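Local atomic coordinates of methionine-binding lipoprotein MetQ (Bacillus subtilis subsp. subtilis, PDB entry 4GOT), a protein that probably binds methionine and passes it to the membrane permease of the MetNPQ ABC importer, and is also involved in methionine sulfoxide transport. Residues 39-51 / 58-72. Sequence-based numbering, arbitrary orientation.
Sequences VLSDYKMYNKALA and NYFQHIPYLEQEMKE. With MSE (selenomethionine), chain B.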
loop_
_atom_site.group_PDB
_atom_site.type_symbol
_atom_site.label_atom_id
_atom_site.label_comp_id
_atom_site.label_asym_id
_atom_site.label_seq_id
_atom_site.Cartn_x
_atom_site.Cartn_y
_atom_site.Cartn_z
ATOM N N VAL A 39 11.153 -9.105 6.614
ATOM C CA VAL A 39 10.653 -8.652 5.286
ATOM C C VAL A 39 10.261 -9.949 4.545
ATOM O O VAL A 39 11.007 -10.934 4.586
ATOM C CB VAL A 39 11.731 -7.866 4.488
ATOM C CG1 VAL A 39 11.175 -7.436 3.157
ATOM C CG2 VAL A 39 12.287 -6.649 5.273
ATOM N N LEU A 40 9.111 -9.956 3.876
ATOM C CA LEU A 40 8.610 -11.176 3.184
ATOM C C LEU A 40 8.535 -10.910 1.666
ATOM O O LEU A 40 8.539 -9.747 1.245
ATOM C CB LEU A 40 7.265 -11.628 3.799
ATOM C CG LEU A 40 7.342 -11.938 5.306
ATOM C CD1 LEU A 40 5.930 -12.179 5.797
ATOM C CD2 LEU A 40 8.284 -13.158 5.600
ATOM N N SER A 41 8.479 -11.955 0.850
ATOM C CA SER A 41 8.607 -11.785 -0.625
ATOM C C SER A 41 7.363 -11.265 -1.344
ATOM O O SER A 41 7.467 -10.772 -2.461
ATOM C CB SER A 41 9.080 -13.062 -1.306
ATOM O OG SER A 41 8.373 -14.203 -0.869
ATOM N N ASP A 42 6.178 -11.422 -0.763
ATOM C CA ASP A 42 4.981 -10.820 -1.392
ATOM C C ASP A 42 3.866 -10.610 -0.393
ATOM O O ASP A 42 3.855 -11.201 0.683
ATOM C CB ASP A 42 4.506 -11.653 -2.619
ATOM C CG ASP A 42 3.371 -12.643 -2.278
ATOM O OD1 ASP A 42 3.693 -13.721 -1.757
ATOM O OD2 ASP A 42 2.155 -12.332 -2.532
ATOM N N TYR A 43 2.955 -9.695 -0.772
ATOM C CA TYR A 43 1.922 -9.172 0.044
ATOM C C TYR A 43 1.100 -10.274 0.697
ATOM O O TYR A 43 0.636 -10.099 1.827
ATOM C CB TYR A 43 0.959 -8.334 -0.835
ATOM C CG TYR A 43 1.316 -6.901 -1.247
ATOM C CD1 TYR A 43 2.318 -6.169 -0.650
ATOM C CD2 TYR A 43 0.558 -6.269 -2.250
ATOM C CE1 TYR A 43 2.575 -4.847 -1.025
ATOM C CE2 TYR A 43 0.800 -4.961 -2.646
ATOM C CZ TYR A 43 1.819 -4.250 -2.032
ATOM O OH TYR A 43 2.049 -2.967 -2.423
ATOM N N LYS A 44 0.909 -11.404 0.022
ATOM C CA LYS A 44 0.036 -12.461 0.562
ATOM C C LYS A 44 0.656 -13.149 1.788
ATOM O O LYS A 44 -0.046 -13.789 2.564
ATOM C CB LYS A 44 -0.329 -13.500 -0.515
ATOM C CG LYS A 44 -1.313 -13.053 -1.601
ATOM C CD LYS A 44 -2.629 -12.498 -1.013
ATOM C CE LYS A 44 -3.904 -13.085 -1.628
ATOM N NZ LYS A 44 -3.949 -12.919 -3.104
HETATM N N MSE A 45 1.975 -13.013 1.959
HETATM C CA MSE A 45 2.658 -13.648 3.070
HETATM C C MSE A 45 2.448 -12.999 4.452
HETATM O O MSE A 45 2.574 -13.674 5.492
HETATM C CB MSE A 45 4.169 -13.748 2.776
HETATM C CG MSE A 45 4.434 -14.683 1.646
HETATM SE SE MSE A 45 6.367 -14.913 1.386
HETATM C CE MSE A 45 6.799 -15.800 3.085
ATOM N N TYR A 46 2.149 -11.704 4.480
ATOM C CA TYR A 46 2.227 -10.919 5.716
ATOM C C TYR A 46 1.096 -11.279 6.698
ATOM O O TYR A 46 1.359 -11.530 7.849
ATOM C CB TYR A 46 2.240 -9.427 5.377
ATOM C CG TYR A 46 3.540 -9.005 4.722
ATOM C CD1 TYR A 46 3.727 -9.099 3.349
ATOM C CD2 TYR A 46 4.611 -8.543 5.490
ATOM C CE1 TYR A 46 4.962 -8.743 2.760
ATOM C CE2 TYR A 46 5.837 -8.214 4.914
ATOM C CZ TYR A 46 6.017 -8.299 3.556
ATOM O OH TYR A 46 7.236 -7.894 3.013
ATOM N N ASN A 47 -0.153 -11.327 6.238
ATOM C CA ASN A 47 -1.281 -11.709 7.105
ATOM C C ASN A 47 -1.217 -13.163 7.515
ATOM O O ASN A 47 -1.594 -13.522 8.648
ATOM C CB ASN A 47 -2.604 -11.386 6.424
ATOM C CG ASN A 47 -2.934 -9.913 6.514
ATOM O OD1 ASN A 47 -2.540 -9.242 7.495
ATOM N ND2 ASN A 47 -3.643 -9.389 5.516
ATOM N N LYS A 48 -0.709 -14.012 6.618
ATOM C CA LYS A 48 -0.484 -15.422 6.953
ATOM C C LYS A 48 0.493 -15.580 8.126
ATOM O O LYS A 48 0.232 -16.367 9.060
ATOM C CB LYS A 48 0.006 -16.213 5.739
ATOM C CG LYS A 48 0.136 -17.712 6.009
ATOM C CD LYS A 48 0.081 -18.506 4.714
ATOM C CE LYS A 48 -0.385 -19.928 4.947
ATOM N NZ LYS A 48 0.449 -20.562 6.001
ATOM N N ALA A 49 1.598 -14.833 8.089
ATOM C CA ALA A 49 2.627 -14.912 9.153
ATOM C C ALA A 49 2.018 -14.486 10.508
ATOM O O ALA A 49 2.228 -15.138 11.532
ATOM C CB ALA A 49 3.856 -14.064 8.779
ATOM N N LEU A 50 1.210 -13.416 10.489
ATOM C CA LEU A 50 0.564 -12.906 11.686
ATOM C C LEU A 50 -0.422 -13.902 12.236
ATOM O O LEU A 50 -0.338 -14.265 13.385
ATOM C CB LEU A 50 -0.156 -11.582 11.377
ATOM C CG LEU A 50 -0.856 -10.788 12.482
ATOM C CD1 LEU A 50 0.048 -10.529 13.686
ATOM C CD2 LEU A 50 -1.404 -9.492 11.859
ATOM N N ALA A 51 -1.343 -14.374 11.398
ATOM C CA ALA A 51 -2.312 -15.411 11.779
ATOM C C ALA A 51 -1.621 -16.691 12.290
ATOM O O ALA A 51 -2.126 -17.356 13.204
ATOM C CB ALA A 51 -3.224 -15.751 10.610
ATOM N N ASN A 58 2.044 -6.893 11.658
ATOM C CA ASN A 58 2.569 -6.616 10.330
ATOM C C ASN A 58 2.295 -5.133 9.992
ATOM O O ASN A 58 1.429 -4.519 10.587
ATOM C CB ASN A 58 2.061 -7.633 9.254
ATOM C CG ASN A 58 0.569 -7.590 9.027
ATOM O OD1 ASN A 58 -0.035 -6.515 8.930
ATOM N ND2 ASN A 58 -0.019 -8.766 8.809
ATOM N N TYR A 59 3.079 -4.592 9.064
ATOM C CA TYR A 59 3.035 -3.183 8.662
ATOM C C TYR A 59 3.323 -3.197 7.157
ATOM O O TYR A 59 4.501 -3.245 6.719
ATOM C CB TYR A 59 4.135 -2.439 9.423
ATOM C CG TYR A 59 4.283 -0.977 9.160
ATOM C CD1 TYR A 59 3.213 -0.198 8.772
ATOM C CD2 TYR A 59 5.511 -0.344 9.389
ATOM C CE1 TYR A 59 3.378 1.147 8.568
ATOM C CE2 TYR A 59 5.676 1.010 9.199
ATOM C CZ TYR A 59 4.625 1.748 8.764
ATOM O OH TYR A 59 4.752 3.091 8.597
ATOM N N PHE A 60 2.243 -3.265 6.382
ATOM C CA PHE A 60 2.332 -3.398 4.915
ATOM C C PHE A 60 1.069 -3.045 4.127
ATOM O O PHE A 60 1.197 -2.815 2.932
ATOM C CB PHE A 60 2.802 -4.827 4.499
ATOM C CG PHE A 60 1.677 -5.818 4.428
ATOM C CD1 PHE A 60 1.042 -6.249 5.584
ATOM C CD2 PHE A 60 1.152 -6.218 3.191
ATOM C CE1 PHE A 60 -0.046 -7.109 5.509
ATOM C CE2 PHE A 60 0.077 -7.093 3.113
ATOM C CZ PHE A 60 -0.511 -7.544 4.282
ATOM N N GLN A 61 -0.123 -2.993 4.757
ATOM C CA GLN A 61 -1.414 -2.946 4.023
ATOM C C GLN A 61 -2.289 -1.806 4.444
ATOM O O GLN A 61 -2.009 -1.155 5.435
ATOM C CB GLN A 61 -2.191 -4.256 4.283
ATOM C CG GLN A 61 -2.837 -4.346 5.673
ATOM C CD GLN A 61 -3.133 -5.753 6.121
ATOM O OE1 GLN A 61 -3.805 -6.516 5.424
ATOM N NE2 GLN A 61 -2.631 -6.120 7.317
ATOM N N HIS A 62 -3.408 -1.634 3.756
ATOM C CA HIS A 62 -4.452 -0.666 4.179
ATOM C C HIS A 62 -5.703 -1.459 4.613
ATOM O O HIS A 62 -5.724 -2.679 4.519
ATOM C CB HIS A 62 -4.789 0.335 3.060
ATOM C CG HIS A 62 -4.836 -0.267 1.676
ATOM N ND1 HIS A 62 -5.814 -1.162 1.260
ATOM C CD2 HIS A 62 -4.029 -0.072 0.605
ATOM C CE1 HIS A 62 -5.581 -1.511 0.005
ATOM N NE2 HIS A 62 -4.484 -0.894 -0.408
ATOM N N ILE A 63 -6.717 -0.763 5.119
ATOM C CA ILE A 63 -7.911 -1.419 5.670
ATOM C C ILE A 63 -8.671 -2.226 4.575
ATOM O O ILE A 63 -9.054 -3.361 4.831
ATOM C CB ILE A 63 -8.843 -0.425 6.436
ATOM C CG1 ILE A 63 -8.211 0.064 7.750
ATOM C CG2 ILE A 63 -10.255 -1.003 6.671
ATOM C CD1 ILE A 63 -8.743 1.412 8.204
ATOM N N PRO A 64 -8.856 -1.649 3.354
ATOM C CA PRO A 64 -9.510 -2.432 2.284
ATOM C C PRO A 64 -8.753 -3.743 1.983
ATOM O O PRO A 64 -9.377 -4.794 1.786
ATOM C CB PRO A 64 -9.517 -1.444 1.119
ATOM C CG PRO A 64 -9.733 -0.096 1.804
ATOM C CD PRO A 64 -8.762 -0.217 2.978
ATOM N N TYR A 65 -7.426 -3.705 2.013
ATOM C CA TYR A 65 -6.680 -4.920 1.752
ATOM C C TYR A 65 -6.958 -5.952 2.872
ATOM O O TYR A 65 -7.182 -7.128 2.604
ATOM C CB TYR A 65 -5.192 -4.646 1.628
ATOM C CG TYR A 65 -4.434 -5.876 1.142
ATOM C CD1 TYR A 65 -3.939 -6.789 2.029
ATOM C CD2 TYR A 65 -4.226 -6.107 -0.225
ATOM C CE1 TYR A 65 -3.282 -7.930 1.602
ATOM C CE2 TYR A 65 -3.557 -7.253 -0.666
ATOM C CZ TYR A 65 -3.089 -8.164 0.262
ATOM O OH TYR A 65 -2.372 -9.287 -0.130
ATOM N N LEU A 66 -6.885 -5.496 4.125
ATOM C CA LEU A 66 -7.129 -6.339 5.307
ATOM C C LEU A 66 -8.528 -6.968 5.260
ATOM O O LEU A 66 -8.679 -8.173 5.466
ATOM C CB LEU A 66 -6.935 -5.537 6.623
ATOM C CG LEU A 66 -7.215 -6.374 7.908
ATOM C CD1 LEU A 66 -6.272 -7.600 8.033
ATOM C CD2 LEU A 66 -7.152 -5.474 9.140
ATOM N N GLU A 67 -9.540 -6.145 4.934
ATOM C CA GLU A 67 -10.921 -6.639 4.811
ATOM C C GLU A 67 -11.109 -7.730 3.778
ATOM O O GLU A 67 -11.718 -8.787 4.072
ATOM C CB GLU A 67 -11.876 -5.482 4.528
ATOM C CG GLU A 67 -12.063 -4.663 5.769
ATOM C CD GLU A 67 -13.028 -3.535 5.559
ATOM O OE1 GLU A 67 -13.577 -3.422 4.437
ATOM O OE2 GLU A 67 -13.209 -2.781 6.527
ATOM N N GLN A 68 -10.584 -7.487 2.579
ATOM C CA GLN A 68 -10.552 -8.522 1.539
ATOM C C GLN A 68 -9.874 -9.809 2.002
ATOM O O GLN A 68 -10.340 -10.917 1.694
ATOM C CB GLN A 68 -9.808 -8.017 0.270
ATOM C CG GLN A 68 -9.742 -9.045 -0.875
ATOM C CD GLN A 68 -11.114 -9.399 -1.469
ATOM O OE1 GLN A 68 -12.053 -8.618 -1.407
ATOM N NE2 GLN A 68 -11.211 -10.583 -2.062
ATOM N N GLU A 69 -8.730 -9.674 2.663
ATOM C CA GLU A 69 -7.978 -10.868 3.134
ATOM C C GLU A 69 -8.786 -11.705 4.104
ATOM O O GLU A 69 -8.781 -12.953 4.046
ATOM C CB GLU A 69 -6.691 -10.449 3.774
ATOM C CG GLU A 69 -5.705 -9.912 2.742
ATOM C CD GLU A 69 -4.784 -11.003 2.213
ATOM O OE1 GLU A 69 -3.936 -11.453 3.027
ATOM O OE2 GLU A 69 -4.914 -11.364 1.004
HETATM N N MSE A 70 -9.544 -11.030 4.963
HETATM C CA MSE A 70 -10.359 -11.752 5.936
HETATM C C MSE A 70 -11.593 -12.343 5.301
HETATM O O MSE A 70 -12.012 -13.410 5.709
HETATM C CB MSE A 70 -10.695 -10.891 7.145
HETATM C CG MSE A 70 -9.482 -10.680 8.082
HETATM SE SE MSE A 70 -9.819 -9.259 9.387
HETATM C CE MSE A 70 -11.077 -10.287 10.507
ATOM N N LYS A 71 -12.161 -11.665 4.300
ATOM C CA LYS A 71 -13.229 -12.249 3.461
ATOM C C LYS A 71 -12.750 -13.555 2.780
ATOM O O LYS A 71 -13.448 -14.547 2.744
ATOM C CB LYS A 71 -13.663 -11.227 2.424
ATOM C CG LYS A 71 -14.831 -11.613 1.532
ATOM C CD LYS A 71 -15.059 -10.511 0.488
ATOM C CE LYS A 71 -15.933 -9.346 0.981
ATOM N NZ LYS A 71 -17.308 -9.362 0.375
ATOM N N GLU A 72 -11.551 -13.548 2.245
ATOM C CA GLU A 72 -10.994 -14.737 1.576
ATOM C C GLU A 72 -10.504 -15.854 2.516
ATOM O O GLU A 72 -10.523 -17.030 2.143
ATOM C CB GLU A 72 -9.833 -14.303 0.678
ATOM C CG GLU A 72 -10.232 -13.495 -0.552
ATOM C CD GLU A 72 -9.018 -12.933 -1.306
ATOM O OE1 GLU A 72 -7.878 -13.174 -0.859
ATOM O OE2 GLU A 72 -9.203 -12.245 -2.337
HETATM N N MSE B 300 1.954 -0.010 0.652
HETATM C CA MSE B 300 0.913 -0.316 -0.374
HETATM C C MSE B 300 0.084 0.944 -0.794
HETATM O O MSE B 300 -0.376 1.614 0.091
HETATM O OXT MSE B 300 -0.190 1.301 -1.968
HETATM C CB MSE B 300 -0.048 -1.365 0.205
HETATM C CG MSE B 300 -0.976 -2.010 -0.775
HETATM SE SE MSE B 300 -2.319 -3.182 0.087
HETATM C CE MSE B 300 -1.060 -4.814 0.475
HETATM O O HOH W 1 -1.151 -10.694 3.528
HETATM O O HOH W 2 -2.708 -13.911 3.002
HETATM O O HOH W 3 -6.754 -12.190 -3.383
#
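Tyr46 lies against Phe60 in an offset stack, ring planes 20° apart, and its CB reaches 3.4 Å from the Phe60 ring centroid, a CH-pi contact over the face. Gln61 CB covers the opposite face of Phe60, so that ring is sandwiched. Chi1 of 85° sets Phe60 CG between its backbone N and carbonyl carbon, which lays the ring under Tyr46 CB. Beside it, Tyr43 and Tyr65 each present a face to the selenomethionine methyl: CE sits 3.5 Å from Tyr43 CD2 and 3.5 Å from Tyr65 CD2, while the selenium lies over the His62 ring. Tyr43, Phe60, His62 and Tyr65 line the part of the ligand pocket around the selenium and methyl in this periplasmic-binding-protein fold, where the chain leaves strand 57-62 for helix 63-72 and His62 caps that helix; Tyr43 OH bonds to Asn180 and His62 NE2 to Glu116. Behind the aromatics, Asn47 faces Gln61 amide to amide through two bonds, Asn47 ND2 to Gln61 OE1 (2.9 Å) and Gln61 NE2 to Asn47 OD1 (3.1 Å), the latter on a lone pair. Asn58 ND2 also gives to Asn47 OD1 (2.9 Å), and Asn47 ND2 gives to Glu69 OE1 on its anti side (3.2 Å, 163°). Four bonds fix the rotation of the Asn47 amide; an alanine here would probably leave the Gln61 amide without its mate, Asn58 ND2 with its weak bond to Tyr46 O, and Glu69 OE1 short of one donor. Two waters donate to that oxygen, one also bound to Tyr43 O and Asn47 N, the other to Lys44 O. At the solvent-facing edge, Lys44 NZ stays 4.5 Å from Glu69 OE2, beyond a salt bridge, and a third water joins Lys44 NZ to Glu72 OE2.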